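Local structure of arylamine n-acetyltransferase NAT (Mycobacterium tuberculosis, 4BGF) at residues 46-51 and 192-197; 68-73 and 108-113. The protein catalyses transfer of an acetyl group to arylamines, as an arylamine N-acetyltransferase that probably takes the group from acetyl-coenzyme A through a cysteine thioester. All coordinates share one frame; numbering follows the deposited sequence.

Contact 1: 46-51 and 192-197; sequences GVPVDD and ASWYAS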
loop_
_atom_site.group_PDB
_atom_site.type_symbol
_atom_site.label_atom_id
_atom_site.label_comp_id
_atom_site.label_asym_id
_atom_site.label_seq_id
_atom_site.Cartn_x
_atom_site.Cartn_y
_atom_site.Cartn_z
ATOM N N GLY A 46 17.642 -6.763 4.517
ATOM C CA GLY A 46 18.649 -5.787 4.885
ATOM C C GLY A 46 18.955 -4.718 3.851
ATOM O O GLY A 46 20.067 -4.184 3.809
ATOM N N VAL A 47 17.964 -4.433 3.018
ATOM C CA VAL A 47 18.076 -3.490 1.936
ATOM C C VAL A 47 17.123 -2.342 2.200
ATOM O O VAL A 47 15.992 -2.385 1.763
ATOM C CB VAL A 47 17.706 -4.151 0.583
ATOM C CG1 VAL A 47 17.783 -3.162 -0.590
ATOM C CG2 VAL A 47 18.582 -5.341 0.297
ATOM N N PRO A 48 17.576 -1.292 2.886
ATOM C CA PRO A 48 16.631 -0.227 3.279
ATOM C C PRO A 48 15.822 0.402 2.135
ATOM O O PRO A 48 16.039 0.138 0.963
ATOM C CB PRO A 48 17.541 0.823 3.945
ATOM C CG PRO A 48 18.736 0.031 4.417
ATOM C CD PRO A 48 18.944 -1.003 3.339
ATOM N N VAL A 49 14.832 1.195 2.505
ATOM C CA VAL A 49 14.113 2.008 1.551
ATOM C C VAL A 49 14.355 3.435 1.986
ATOM O O VAL A 49 13.721 3.898 2.916
ATOM C CB VAL A 49 12.603 1.685 1.525
ATOM C CG1 VAL A 49 11.862 2.643 0.643
ATOM C CG2 VAL A 49 12.365 0.284 1.024
ATOM N N ASP A 50 15.282 4.129 1.339
ATOM C CA ASP A 50 15.470 5.530 1.659
ATOM C C ASP A 50 15.567 6.428 0.424
ATOM O O ASP A 50 15.711 7.629 0.553
ATOM C CB ASP A 50 16.622 5.726 2.676
ATOM C CG ASP A 50 17.990 5.690 2.048
ATOM O OD1 ASP A 50 18.230 4.811 1.193
ATOM O OD2 ASP A 50 18.827 6.543 2.430
ATOM N N ASP A 51 15.442 5.864 -0.770
ATOM C CA ASP A 51 15.363 6.678 -1.985
ATOM C C ASP A 51 13.897 6.639 -2.436
ATOM O O ASP A 51 13.388 5.591 -2.774
ATOM C CB ASP A 51 16.347 6.136 -3.059
ATOM C CG ASP A 51 16.567 7.092 -4.243
ATOM O OD1 ASP A 51 15.768 8.014 -4.480
ATOM O OD2 ASP A 51 17.560 6.892 -4.957
ATOM N N ALA A 192 11.098 8.713 7.995
ATOM C CA ALA A 192 10.136 7.707 8.442
ATOM C C ALA A 192 10.390 6.359 7.797
ATOM O O ALA A 192 10.410 5.312 8.461
ATOM C CB ALA A 192 8.739 8.171 8.116
ATOM N N SER A 193 10.566 6.378 6.487
ATOM C CA SER A 193 10.866 5.144 5.771
ATOM C C SER A 193 12.204 4.527 6.206
ATOM O O SER A 193 12.348 3.322 6.176
ATOM C CB SER A 193 10.881 5.371 4.272
ATOM O OG SER A 193 10.994 4.142 3.581
ATOM N N TRP A 194 13.182 5.360 6.545
ATOM C CA TRP A 194 14.451 4.869 7.050
ATOM C C TRP A 194 14.236 4.120 8.345
ATOM O O TRP A 194 14.833 3.088 8.574
ATOM C CB TRP A 194 15.450 6.033 7.267
ATOM C CG TRP A 194 16.775 5.603 7.840
ATOM C CD1 TRP A 194 17.200 5.725 9.138
ATOM C CD2 TRP A 194 17.846 4.970 7.126
ATOM N NE1 TRP A 194 18.460 5.209 9.272
ATOM C CE2 TRP A 194 18.886 4.738 8.060
ATOM C CE3 TRP A 194 18.025 4.577 5.788
ATOM C CZ2 TRP A 194 20.083 4.127 7.699
ATOM C CZ3 TRP A 194 19.198 3.969 5.432
ATOM C CH2 TRP A 194 20.223 3.750 6.379
ATOM N N TYR A 195 13.410 4.668 9.212
ATOM C CA TYR A 195 13.067 3.994 10.455
ATOM C C TYR A 195 12.300 2.701 10.141
ATOM O O TYR A 195 12.648 1.636 10.649
ATOM C CB TYR A 195 12.210 4.915 11.306
ATOM C CG TYR A 195 11.991 4.440 12.702
ATOM C CD1 TYR A 195 10.935 3.599 13.013
ATOM C CD2 TYR A 195 12.837 4.849 13.721
ATOM C CE1 TYR A 195 10.736 3.161 14.307
ATOM C CE2 TYR A 195 12.653 4.430 15.023
ATOM C CZ TYR A 195 11.599 3.573 15.312
ATOM O OH TYR A 195 11.429 3.170 16.623
ATOM N N ALA A 196 11.274 2.792 9.283
ATOM C CA ALA A 196 10.474 1.626 8.883
ATOM C C ALA A 196 11.293 0.454 8.321
ATOM O O ALA A 196 10.985 -0.700 8.570
ATOM C CB ALA A 196 9.393 2.041 7.854
ATOM N N SER A 197 12.317 0.752 7.532
ATOM C CA SER A 197 13.063 -0.282 6.825
ATOM C C SER A 197 14.447 -0.588 7.412
ATOM O O SER A 197 15.201 -1.324 6.799
ATOM C CB SER A 197 13.198 0.110 5.355
ATOM O OG SER A 197 13.917 1.310 5.238
#
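P48 to D50, in the irregular loop 46-51, run beside helix 186-198, with the CA atoms of P48 and S197 5.0 Å apart and those of D50 and W194 5.5 Å apart. Two serines one turn apart on the helix hold both polar backbone atoms of V49. S197 OG accepts the V49 N-H in a nearly straight bond (V49 N to S197 OG 2.9 Å, 175°) and donates to S193 O at 2.7 Å. Its chi1 of 62°, with OG between the backbone N and the carbonyl carbon, turns the hydroxyl back to its own helix. S193 O also accepts S197 N, the two donors arriving from opposite faces of its plane. S193 OG donates to V49 O at 2.8 Å, tilted from the carbonyl plane, and is also hydrogen-bonded to Y69 OH. On the outer side W194 lies alongside D50 and P48: D50 CB meets the indole edge at CE3, 3.6 Å away, and P48 CB approaches CZ3 obliquely at 3.9 Å. The contact thus joins loop to helix by paired serine bonds that satisfy both backbone polar groups of buried V49, with P48 and D50 packed on the benzo ring of the indole beside them.

Contact 2: 68-73 and 108-113; sequences GYCFEH and QTHTLL
T109 meets the 68-73 segment through its carbonyl: T109 O lies 3.5 Å from C70 SG and 3.7 Å from F71 CE2, approaching the phenyl ring obliquely. T109 and H110 together face A93 of strand 87-95, a classic beta bulge. At H110 the CB points away from the helix, yet the imidazole swings back, and its ND1 comes to 3.6 Å from C70 CB and 3.7 Å from C70 SG. C70 SG lies 4.6 Å from the centroid of the H110 ring, 63° off its normal. On the far side of the imidazole, NE2 is hydrogen-bonded to D127 OD2. Next, T111 directs CG2 at the first turn of helix 70-83, where it touches F71 CD1 at 3.5 Å and C70 O at 3.6 Å. Its chi1 of -171° sets OG1 anti to the backbone N, and that hydroxyl bonds to F91 O of the neighbouring strand, leaving the methyl for the helix. No hydrogen bond crosses between the segments. The arrangement of C70, H110 and D127 is consistent with the Cys-His-Asp catalytic triad of arylamine N-acetyltransferases, in which a cysteine at a helix start carries the acetyl group and the carboxylate orients the imidazole.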
loop_
_atom_site.group_PDB
_atom_site.type_symbol
_atom_site.label_atom_id
_atom_site.label_comp_id
_atom_site.label_asym_id
_atom_site.label_seq_id
_atom_site.Cartn_x
_atom_site.Cartn_y
_atom_site.Cartn_z
ATOM N N GLY A 68 6.448 -3.162 -3.251
ATOM C CA GLY A 68 7.053 -2.258 -2.310
ATOM C C GLY A 68 6.055 -2.029 -1.200
ATOM O O GLY A 68 4.951 -2.517 -1.315
ATOM N N TYR A 69 6.440 -1.306 -0.144
ATOM C CA TYR A 69 5.534 -0.928 0.934
ATOM C C TYR A 69 4.981 0.534 0.786
ATOM O O TYR A 69 5.024 1.087 -0.296
ATOM C CB TYR A 69 6.161 -1.259 2.309
ATOM C CG TYR A 69 7.302 -0.400 2.913
ATOM C CD1 TYR A 69 7.825 0.723 2.287
ATOM C CD2 TYR A 69 7.820 -0.729 4.168
ATOM C CE1 TYR A 69 8.862 1.488 2.899
ATOM C CE2 TYR A 69 8.830 0.002 4.769
ATOM C CZ TYR A 69 9.345 1.113 4.141
ATOM O OH TYR A 69 10.346 1.823 4.773
ATOM N N CYS A 70 4.429 1.136 1.842
ATOM C CA CYS A 70 3.645 2.382 1.687
ATOM C C CYS A 70 4.341 3.593 1.024
ATOM O O CYS A 70 3.724 4.317 0.291
ATOM C CB CYS A 70 2.994 2.802 3.019
ATOM S SG CYS A 70 4.040 3.439 4.349
ATOM N N PHE A 71 5.620 3.784 1.265
ATOM C CA PHE A 71 6.337 4.956 0.762
ATOM C C PHE A 71 6.681 4.788 -0.688
ATOM O O PHE A 71 6.848 5.748 -1.416
ATOM C CB PHE A 71 7.632 5.179 1.548
ATOM C CG PHE A 71 7.416 5.594 2.956
ATOM C CD1 PHE A 71 7.135 6.901 3.265
ATOM C CD2 PHE A 71 7.499 4.675 3.968
ATOM C CE1 PHE A 71 6.952 7.299 4.570
ATOM C CE2 PHE A 71 7.294 5.062 5.261
ATOM C CZ PHE A 71 7.023 6.403 5.555
ATOM N N GLU A 72 6.803 3.532 -1.083
ATOM C CA GLU A 72 7.088 3.168 -2.450
ATOM C C GLU A 72 5.815 3.174 -3.303
ATOM O O GLU A 72 5.820 3.630 -4.452
ATOM C CB GLU A 72 7.766 1.793 -2.473
ATOM C CG GLU A 72 9.056 1.730 -1.634
ATOM C CD GLU A 72 9.660 0.329 -1.539
ATOM O OE1 GLU A 72 9.179 -0.471 -0.722
ATOM O OE2 GLU A 72 10.604 0.024 -2.291
ATOM N N HIS A 73 4.731 2.661 -2.731
ATOM C CA HIS A 73 3.474 2.577 -3.420
ATOM C C HIS A 73 2.969 3.979 -3.555
ATOM O O HIS A 73 2.739 4.433 -4.651
ATOM C CB HIS A 73 2.465 1.711 -2.664
ATOM C CG HIS A 73 2.484 0.245 -3.030
ATOM N ND1 HIS A 73 1.960 -0.244 -4.208
ATOM C CD2 HIS A 73 2.916 -0.839 -2.347
ATOM C CE1 HIS A 73 2.092 -1.556 -4.250
ATOM N NE2 HIS A 73 2.659 -1.950 -3.126
ATOM N N GLN A 108 4.998 7.734 13.121
ATOM C CA GLN A 108 4.375 8.104 11.846
ATOM C C GLN A 108 5.039 7.465 10.670
ATOM O O GLN A 108 5.775 8.118 9.978
ATOM C CB GLN A 108 4.388 9.601 11.664
ATOM C CG GLN A 108 3.301 10.250 12.443
ATOM C CD GLN A 108 3.302 11.719 12.282
ATOM O OE1 GLN A 108 4.355 12.336 12.198
ATOM N NE2 GLN A 108 2.116 12.304 12.219
ATOM N N THR A 109 4.794 6.182 10.469
ATOM C CA THR A 109 5.519 5.405 9.478
ATOM C C THR A 109 4.550 4.885 8.419
ATOM O O THR A 109 4.831 3.914 7.740
ATOM C CB THR A 109 6.293 4.202 10.109
ATOM O OG1 THR A 109 5.411 3.402 10.890
ATOM C CG2 THR A 109 7.454 4.658 10.981
ATOM N N HIS A 110 3.382 5.510 8.348
ATOM C CA HIS A 110 2.514 5.366 7.206
ATOM C C HIS A 110 2.375 6.708 6.436
ATOM O O HIS A 110 2.530 7.779 6.998
ATOM C CB HIS A 110 1.152 4.826 7.635
ATOM C CG HIS A 110 0.248 4.545 6.484
ATOM N ND1 HIS A 110 0.569 3.638 5.502
ATOM C CD2 HIS A 110 -0.942 5.083 6.136
ATOM C CE1 HIS A 110 -0.393 3.612 4.603
ATOM N NE2 HIS A 110 -1.323 4.471 4.967
ATOM N N THR A 111 2.124 6.615 5.143
ATOM C CA THR A 111 1.959 7.771 4.318
ATOM C C THR A 111 0.851 7.460 3.342
ATOM O O THR A 111 0.745 6.331 2.866
ATOM C CB THR A 111 3.278 8.136 3.595
ATOM O OG1 THR A 111 3.147 9.408 2.938
ATOM C CG2 THR A 111 3.667 7.106 2.596
ATOM N N LEU A 112 -0.005 8.445 3.107
ATOM C CA LEU A 112 -1.049 8.378 2.100
ATOM C C LEU A 112 -1.034 9.717 1.292
ATOM O O LEU A 112 -0.122 10.528 1.453
ATOM C CB LEU A 112 -2.414 8.162 2.770
ATOM C CG LEU A 112 -2.871 9.267 3.748
ATOM C CD1 LEU A 112 -4.335 9.340 3.792
ATOM C CD2 LEU A 112 -2.315 9.122 5.181
ATOM N N LEU A 113 -2.051 9.947 0.460
ATOM C CA LEU A 113 -2.123 11.120 -0.433
ATOM C C LEU A 113 -3.433 11.834 -0.276
ATOM O O LEU A 113 -4.450 11.198 -0.034
ATOM C CB LEU A 113 -2.043 10.723 -1.906
ATOM C CG LEU A 113 -0.905 9.791 -2.258
ATOM C CD1 LEU A 113 -1.017 9.425 -3.733
ATOM C CD2 LEU A 113 0.443 10.411 -1.886
#

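Overall arrangement
Contact 1 and contact 2 have centres 11 Å apart and meet through the start of helix 70-83. Along the chain the order is 46-51, 68-73, 108-113, 192-197, so both segments of contact 2 fall between those of contact 1. Y69, just before the helix, connects the two: Y69 OH packs 3.2 Å from A196 CB, and F71 CD2 packs 3.5 Å from S193 CB. Loop 46-51 and helix 186-198 both pack on the start of helix 70-83, V49 touching Y69 and E72, while contact 2, nearer the chain centre, joins helix 70-83 to the seven-stranded antiparallel sheet. The partly buried outer contact therefore borders the probable catalytic centre through Y69 and F71.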